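Long-range contact in TRAS1 ORF2p (Bombyx mori, PDB 1WDU), which serves as the N-terminal endonuclease domain of a telomere-specific non-LTR retrotransposon protein and probably nicks DNA at the insertion target: residues R148-W162 and R206-I220. The protein carries 1 engineered substitution. Sequence-based numbering, arbitrary orientation.
Sequences RLIFGGDANAKSTWW and RVDVTFCTEDMLDLI
Phe151 and Phe211 face each other as a hydrogen-bonded pair of two antiparallel strands, 149-154 and 208-212. Phe151 N gives a nearly straight bond to Phe211 O at 2.7 Å, and Phe211 N bonds Phe151 O in return. Gly153 and Val209 repeat this pair of hydrogen bonds. Beyond the strand, Ala155 N bonds Val207 O.

Aromatic contacts line the face that carries Phe151 and Val209. The two phenylalanine rings are near parallel but slid apart and barely overlap. Phe211 CE1 lies over the Phe151 ring, 3.3 Å from Phe151 CG, and Phe151 CB sits over the Phe211 face, 3.6 Å from its centroid, a CH-pi contact. Val209 CG2 sits over the face of the Trp162 five-membered ring, a CH-pi contact 3.6 Å from its centroid, while Ser159 CB lies over the opposite face. Chi1 of 55° puts Trp162 CG between its backbone N and carbonyl carbon, which turns the indole back over Val209. An alanine at Trp162 would probably leave Val209 CG2 without its aromatic cover and open a gap between Val209 and Ser159.

Polar side chains hold both ends. Arg206 NE bonds Trp162 O at 2.8 Å, within the guanidinium plane; its NH1 bonds Val191 O. The Asp154 side chain lies about 3 Å from a bound phosphate, probably from the crystallisation liquor. At the other end, Asp215 OD2 takes Arg148 N through its syn lone pair at 2.8 Å and also bonds Thr213 OG1, which accepts from Leu149 N at 175°. Asp215 OD1 lies over the Arg148 guanidinium, a salt bridge of charge alone.

On the other face, Ile150 CD1 touches Met216 CE and, tip to tip, Ile220 CD1. This face packs on strand 237-241 of the second sheet of the DNase I-like sandwich. Strand 116-123 runs parallel to 149-154 on its other side, and helix 169-181 packs on Ala155 and Trp162.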
loop_
_atom_site.group_PDB
_atom_site.type_symbol
_atom_site.label_atom_id
_atom_site.label_comp_id
_atom_site.label_asym_id
_atom_site.label_seq_id
_atom_site.Cartn_x
_atom_site.Cartn_y
_atom_site.Cartn_z
ATOM N N ARG A 148 -7.068 13.802 -0.323
ATOM C CA ARG A 148 -7.433 12.592 0.401
ATOM C C ARG A 148 -7.003 11.294 -0.290
ATOM O O ARG A 148 -7.765 10.335 -0.341
ATOM C CB ARG A 148 -8.950 12.576 0.604
ATOM C CG ARG A 148 -9.493 13.823 1.265
ATOM C CD ARG A 148 -9.001 13.923 2.691
ATOM N NE ARG A 148 -9.199 15.262 3.235
ATOM C CZ ARG A 148 -8.880 15.612 4.473
ATOM N NH1 ARG A 148 -8.349 14.715 5.293
ATOM N NH2 ARG A 148 -9.082 16.854 4.889
ATOM N N LEU A 149 -5.792 11.264 -0.828
ATOM C CA LEU A 149 -5.307 10.063 -1.485
ATOM C C LEU A 149 -4.098 9.480 -0.758
ATOM O O LEU A 149 -3.212 10.219 -0.337
ATOM C CB LEU A 149 -4.912 10.358 -2.941
ATOM C CG LEU A 149 -5.952 10.885 -3.940
ATOM C CD1 LEU A 149 -5.337 10.876 -5.340
ATOM C CD2 LEU A 149 -7.204 10.027 -3.923
ATOM N N ILE A 150 -4.083 8.158 -0.602
ATOM C CA ILE A 150 -2.963 7.444 0.021
ATOM C C ILE A 150 -2.715 6.179 -0.803
ATOM O O ILE A 150 -3.632 5.383 -1.019
ATOM C CB ILE A 150 -3.250 6.987 1.477
ATOM C CG1 ILE A 150 -3.608 8.180 2.368
ATOM C CG2 ILE A 150 -2.011 6.302 2.048
ATOM C CD1 ILE A 150 -3.960 7.778 3.812
ATOM N N PHE A 151 -1.477 6.004 -1.258
ATOM C CA PHE A 151 -1.102 4.846 -2.060
ATOM C C PHE A 151 -0.050 4.068 -1.320
ATOM O O PHE A 151 0.838 4.649 -0.703
ATOM C CB PHE A 151 -0.468 5.242 -3.401
ATOM C CG PHE A 151 -1.388 5.949 -4.347
ATOM C CD1 PHE A 151 -1.751 7.275 -4.130
ATOM C CD2 PHE A 151 -1.847 5.300 -5.498
ATOM C CE1 PHE A 151 -2.556 7.952 -5.052
ATOM C CE2 PHE A 151 -2.653 5.964 -6.420
ATOM C CZ PHE A 151 -3.007 7.297 -6.195
ATOM N N GLY A 152 -0.129 2.749 -1.418
ATOM C CA GLY A 152 0.857 1.909 -0.769
ATOM C C GLY A 152 1.022 0.617 -1.541
ATOM O O GLY A 152 0.034 -0.007 -1.950
ATOM N N GLY A 153 2.268 0.220 -1.758
ATOM C CA GLY A 153 2.512 -1.014 -2.463
ATOM C C GLY A 153 3.967 -1.272 -2.789
ATOM O O GLY A 153 4.870 -0.602 -2.286
ATOM N N ASP A 154 4.172 -2.272 -3.641
ATOM C CA ASP A 154 5.486 -2.673 -4.095
ATOM C C ASP A 154 5.636 -2.144 -5.517
ATOM O O ASP A 154 4.947 -2.591 -6.424
ATOM C CB ASP A 154 5.593 -4.206 -4.091
ATOM C CG ASP A 154 6.965 -4.701 -4.501
ATOM O OD1 ASP A 154 7.833 -3.867 -4.833
ATOM O OD2 ASP A 154 7.175 -5.932 -4.493
ATOM N N ALA A 155 6.534 -1.189 -5.706
ATOM C CA ALA A 155 6.761 -0.611 -7.022
ATOM C C ALA A 155 7.881 -1.304 -7.784
ATOM O O ALA A 155 8.051 -1.067 -8.985
ATOM C CB ALA A 155 7.088 0.866 -6.881
ATOM N N ASN A 156 8.634 -2.164 -7.099
ATOM C CA ASN A 156 9.769 -2.836 -7.726
ATOM C C ASN A 156 10.542 -1.774 -8.510
ATOM O O ASN A 156 10.843 -1.950 -9.688
ATOM C CB ASN A 156 9.299 -3.936 -8.684
ATOM C CG ASN A 156 9.002 -5.240 -7.978
ATOM O OD1 ASN A 156 7.859 -5.703 -7.957
ATOM N ND2 ASN A 156 10.029 -5.842 -7.394
ATOM N N ALA A 157 10.826 -0.658 -7.850
ATOM C CA ALA A 157 11.544 0.460 -8.461
ATOM C C ALA A 157 12.390 1.091 -7.370
ATOM O O ALA A 157 11.958 1.206 -6.219
ATOM C CB ALA A 157 10.556 1.493 -9.029
ATOM N N LYS A 158 13.587 1.520 -7.734
ATOM C CA LYS A 158 14.498 2.089 -6.759
ATOM C C LYS A 158 14.676 3.578 -6.877
ATOM O O LYS A 158 14.784 4.117 -7.974
ATOM C CB LYS A 158 15.867 1.410 -6.878
ATOM C CG LYS A 158 15.806 -0.106 -6.830
ATOM C CD LYS A 158 17.191 -0.734 -6.753
ATOM C CE LYS A 158 17.091 -2.241 -6.542
ATOM N NZ LYS A 158 18.407 -2.843 -6.151
ATOM N N SER A 159 14.717 4.239 -5.729
ATOM C CA SER A 159 14.926 5.671 -5.678
ATOM C C SER A 159 15.390 6.091 -4.294
ATOM O O SER A 159 14.831 5.660 -3.275
ATOM C CB SER A 159 13.653 6.422 -6.024
ATOM O OG SER A 159 13.862 7.808 -5.844
ATOM N N THR A 160 16.417 6.931 -4.257
ATOM C CA THR A 160 16.928 7.403 -2.982
ATOM C C THR A 160 15.865 8.229 -2.276
ATOM O O THR A 160 15.964 8.469 -1.078
ATOM C CB THR A 160 18.227 8.241 -3.155
ATOM O OG1 THR A 160 17.994 9.336 -4.049
ATOM C CG2 THR A 160 19.337 7.373 -3.710
ATOM N N TRP A 161 14.846 8.668 -3.011
ATOM C CA TRP A 161 13.777 9.445 -2.388
ATOM C C TRP A 161 12.986 8.600 -1.384
ATOM O O TRP A 161 12.289 9.137 -0.531
ATOM C CB TRP A 161 12.841 10.037 -3.440
ATOM C CG TRP A 161 13.440 11.211 -4.123
ATOM C CD1 TRP A 161 13.964 11.254 -5.388
ATOM C CD2 TRP A 161 13.626 12.514 -3.563
ATOM N NE1 TRP A 161 14.464 12.506 -5.644
ATOM C CE2 TRP A 161 14.270 13.299 -4.541
ATOM C CE3 TRP A 161 13.313 13.096 -2.325
ATOM C CZ2 TRP A 161 14.609 14.640 -4.321
ATOM C CZ3 TRP A 161 13.648 14.428 -2.105
ATOM C CH2 TRP A 161 14.291 15.185 -3.101
ATOM N N TRP A 162 13.077 7.277 -1.510
ATOM C CA TRP A 162 12.425 6.390 -0.559
ATOM C C TRP A 162 13.453 5.406 0.024
ATOM O O TRP A 162 13.156 4.241 0.289
ATOM C CB TRP A 162 11.193 5.674 -1.168
ATOM C CG TRP A 162 11.388 4.887 -2.432
ATOM C CD1 TRP A 162 11.909 3.627 -2.551
ATOM C CD2 TRP A 162 11.001 5.289 -3.758
ATOM N NE1 TRP A 162 11.860 3.214 -3.872
ATOM C CE2 TRP A 162 11.310 4.219 -4.629
ATOM C CE3 TRP A 162 10.421 6.448 -4.291
ATOM C CZ2 TRP A 162 11.055 4.275 -6.005
ATOM C CZ3 TRP A 162 10.170 6.505 -5.663
ATOM C CH2 TRP A 162 10.488 5.422 -6.501
ATOM N N ARG A 206 14.970 -1.552 -1.056
ATOM C CA ARG A 206 13.774 -0.822 -0.652
ATOM C C ARG A 206 13.018 -0.514 -1.938
ATOM O O ARG A 206 13.331 0.451 -2.633
ATOM C CB ARG A 206 14.136 0.483 0.083
ATOM C CG ARG A 206 14.482 0.305 1.564
ATOM C CD ARG A 206 15.028 1.594 2.205
ATOM N NE ARG A 206 14.032 2.656 2.371
ATOM C CZ ARG A 206 13.269 2.825 3.454
ATOM N NH1 ARG A 206 13.371 2.000 4.491
ATOM N NH2 ARG A 206 12.412 3.838 3.513
ATOM N N VAL A 207 12.035 -1.352 -2.256
ATOM C CA VAL A 207 11.247 -1.172 -3.468
ATOM C C VAL A 207 9.774 -0.887 -3.170
ATOM O O VAL A 207 8.973 -0.686 -4.088
ATOM C CB VAL A 207 11.367 -2.409 -4.401
ATOM C CG1 VAL A 207 12.803 -2.556 -4.878
ATOM C CG2 VAL A 207 10.931 -3.672 -3.677
ATOM N N ASP A 208 9.427 -0.861 -1.885
ATOM C CA ASP A 208 8.056 -0.577 -1.466
ATOM C C ASP A 208 7.902 0.921 -1.182
ATOM O O ASP A 208 8.715 1.515 -0.477
ATOM C CB ASP A 208 7.703 -1.387 -0.216
ATOM C CG ASP A 208 7.793 -2.885 -0.449
ATOM O OD1 ASP A 208 8.871 -3.469 -0.182
ATOM O OD2 ASP A 208 6.790 -3.482 -0.910
ATOM N N VAL A 209 6.861 1.532 -1.729
ATOM C CA VAL A 209 6.657 2.961 -1.533
ATOM C C VAL A 209 5.252 3.280 -1.042
ATOM O O VAL A 209 4.291 2.564 -1.345
ATOM C CB VAL A 209 6.908 3.774 -2.857
ATOM C CG1 VAL A 209 7.261 5.217 -2.524
ATOM C CG2 VAL A 209 8.024 3.138 -3.674
ATOM N N THR A 210 5.160 4.352 -0.257
ATOM C CA THR A 210 3.900 4.843 0.287
ATOM C C THR A 210 3.896 6.338 -0.004
ATOM O O THR A 210 4.837 7.041 0.353
ATOM C CB THR A 210 3.810 4.661 1.821
ATOM O OG1 THR A 210 4.076 3.298 2.170
ATOM C CG2 THR A 210 2.423 5.050 2.317
ATOM N N PHE A 211 2.852 6.829 -0.654
ATOM C CA PHE A 211 2.784 8.246 -0.965
ATOM C C PHE A 211 1.356 8.744 -0.902
ATOM O O PHE A 211 0.411 7.959 -0.999
ATOM C CB PHE A 211 3.431 8.526 -2.335
ATOM C CG PHE A 211 2.989 7.596 -3.437
ATOM C CD1 PHE A 211 1.896 7.906 -4.234
ATOM C CD2 PHE A 211 3.714 6.449 -3.726
ATOM C CE1 PHE A 211 1.534 7.094 -5.316
ATOM C CE2 PHE A 211 3.353 5.626 -4.811
ATOM C CZ PHE A 211 2.265 5.957 -5.600
ATOM N N CYS A 212 1.197 10.049 -0.730
ATOM C CA CYS A 212 -0.132 10.630 -0.596
ATOM C C CYS A 212 -0.208 12.056 -1.100
ATOM O O CYS A 212 0.807 12.706 -1.320
ATOM C CB CYS A 212 -0.524 10.638 0.880
ATOM S SG CYS A 212 0.640 11.609 1.902
ATOM N N THR A 213 -1.434 12.540 -1.259
ATOM C CA THR A 213 -1.666 13.913 -1.684
ATOM C C THR A 213 -1.127 14.810 -0.566
ATOM O O THR A 213 -0.988 14.365 0.574
ATOM C CB THR A 213 -3.164 14.179 -1.864
ATOM O OG1 THR A 213 -3.873 13.642 -0.739
ATOM C CG2 THR A 213 -3.672 13.534 -3.140
ATOM N N GLU A 214 -0.826 16.063 -0.889
ATOM C CA GLU A 214 -0.281 17.011 0.089
ATOM C C GLU A 214 -1.113 17.121 1.369
ATOM O O GLU A 214 -0.572 17.067 2.475
ATOM C CB GLU A 214 -0.138 18.395 -0.565
ATOM C CG GLU A 214 0.327 19.525 0.358
ATOM C CD GLU A 214 1.776 19.385 0.791
ATOM O OE1 GLU A 214 2.649 19.220 -0.091
ATOM O OE2 GLU A 214 2.047 19.450 2.012
ATOM N N ASP A 215 -2.425 17.264 1.211
ATOM C CA ASP A 215 -3.341 17.402 2.341
ATOM C C ASP A 215 -3.284 16.264 3.361
ATOM O O ASP A 215 -3.714 16.432 4.496
ATOM C CB ASP A 215 -4.779 17.558 1.827
ATOM C CG ASP A 215 -5.371 16.246 1.310
ATOM O OD1 ASP A 215 -5.907 15.465 2.128
ATOM O OD2 ASP A 215 -5.297 15.995 0.090
ATOM N N MET A 216 -2.758 15.108 2.969
ATOM C CA MET A 216 -2.680 13.979 3.891
ATOM C C MET A 216 -1.564 14.147 4.902
ATOM O O MET A 216 -1.650 13.637 6.020
ATOM C CB MET A 216 -2.528 12.665 3.129
ATOM C CG MET A 216 -3.818 12.236 2.455
ATOM S SD MET A 216 -5.208 12.305 3.615
ATOM C CE MET A 216 -4.685 11.067 4.828
ATOM N N LEU A 217 -0.505 14.844 4.509
ATOM C CA LEU A 217 0.573 15.113 5.449
ATOM C C LEU A 217 -0.149 15.956 6.499
ATOM O O LEU A 217 -0.936 16.829 6.138
ATOM C CB LEU A 217 1.676 15.930 4.774
ATOM C CG LEU A 217 2.735 15.198 3.948
ATOM C CD1 LEU A 217 2.095 14.196 3.026
ATOM C CD2 LEU A 217 3.537 16.217 3.152
ATOM N N ASP A 218 0.102 15.682 7.776
ATOM C CA ASP A 218 -0.535 16.379 8.908
ATOM C C ASP A 218 -1.579 15.455 9.524
ATOM O O ASP A 218 -2.070 15.698 10.630
ATOM C CB ASP A 218 -1.230 17.688 8.491
ATOM C CG ASP A 218 -0.260 18.846 8.327
ATOM O OD1 ASP A 218 -0.733 19.989 8.137
ATOM O OD2 ASP A 218 0.968 18.619 8.386
ATOM N N LEU A 219 -1.925 14.406 8.781
ATOM C CA LEU A 219 -2.888 13.410 9.233
ATOM C C LEU A 219 -2.190 12.058 9.347
ATOM O O LEU A 219 -2.780 11.086 9.816
ATOM C CB LEU A 219 -4.043 13.295 8.236
ATOM C CG LEU A 219 -5.246 14.235 8.358
ATOM C CD1 LEU A 219 -4.795 15.664 8.612
ATOM C CD2 LEU A 219 -6.064 14.142 7.081
ATOM N N ILE A 220 -0.929 12.007 8.927
ATOM C CA ILE A 220 -0.171 10.761 8.950
ATOM C C ILE A 220 1.135 10.862 9.720
ATOM O O ILE A 220 1.862 11.841 9.586
ATOM C CB ILE A 220 0.142 10.297 7.497
ATOM C CG1 ILE A 220 -1.161 9.928 6.782
ATOM C CG2 ILE A 220 1.124 9.131 7.507
ATOM C CD1 ILE A 220 -0.982 9.585 5.326
#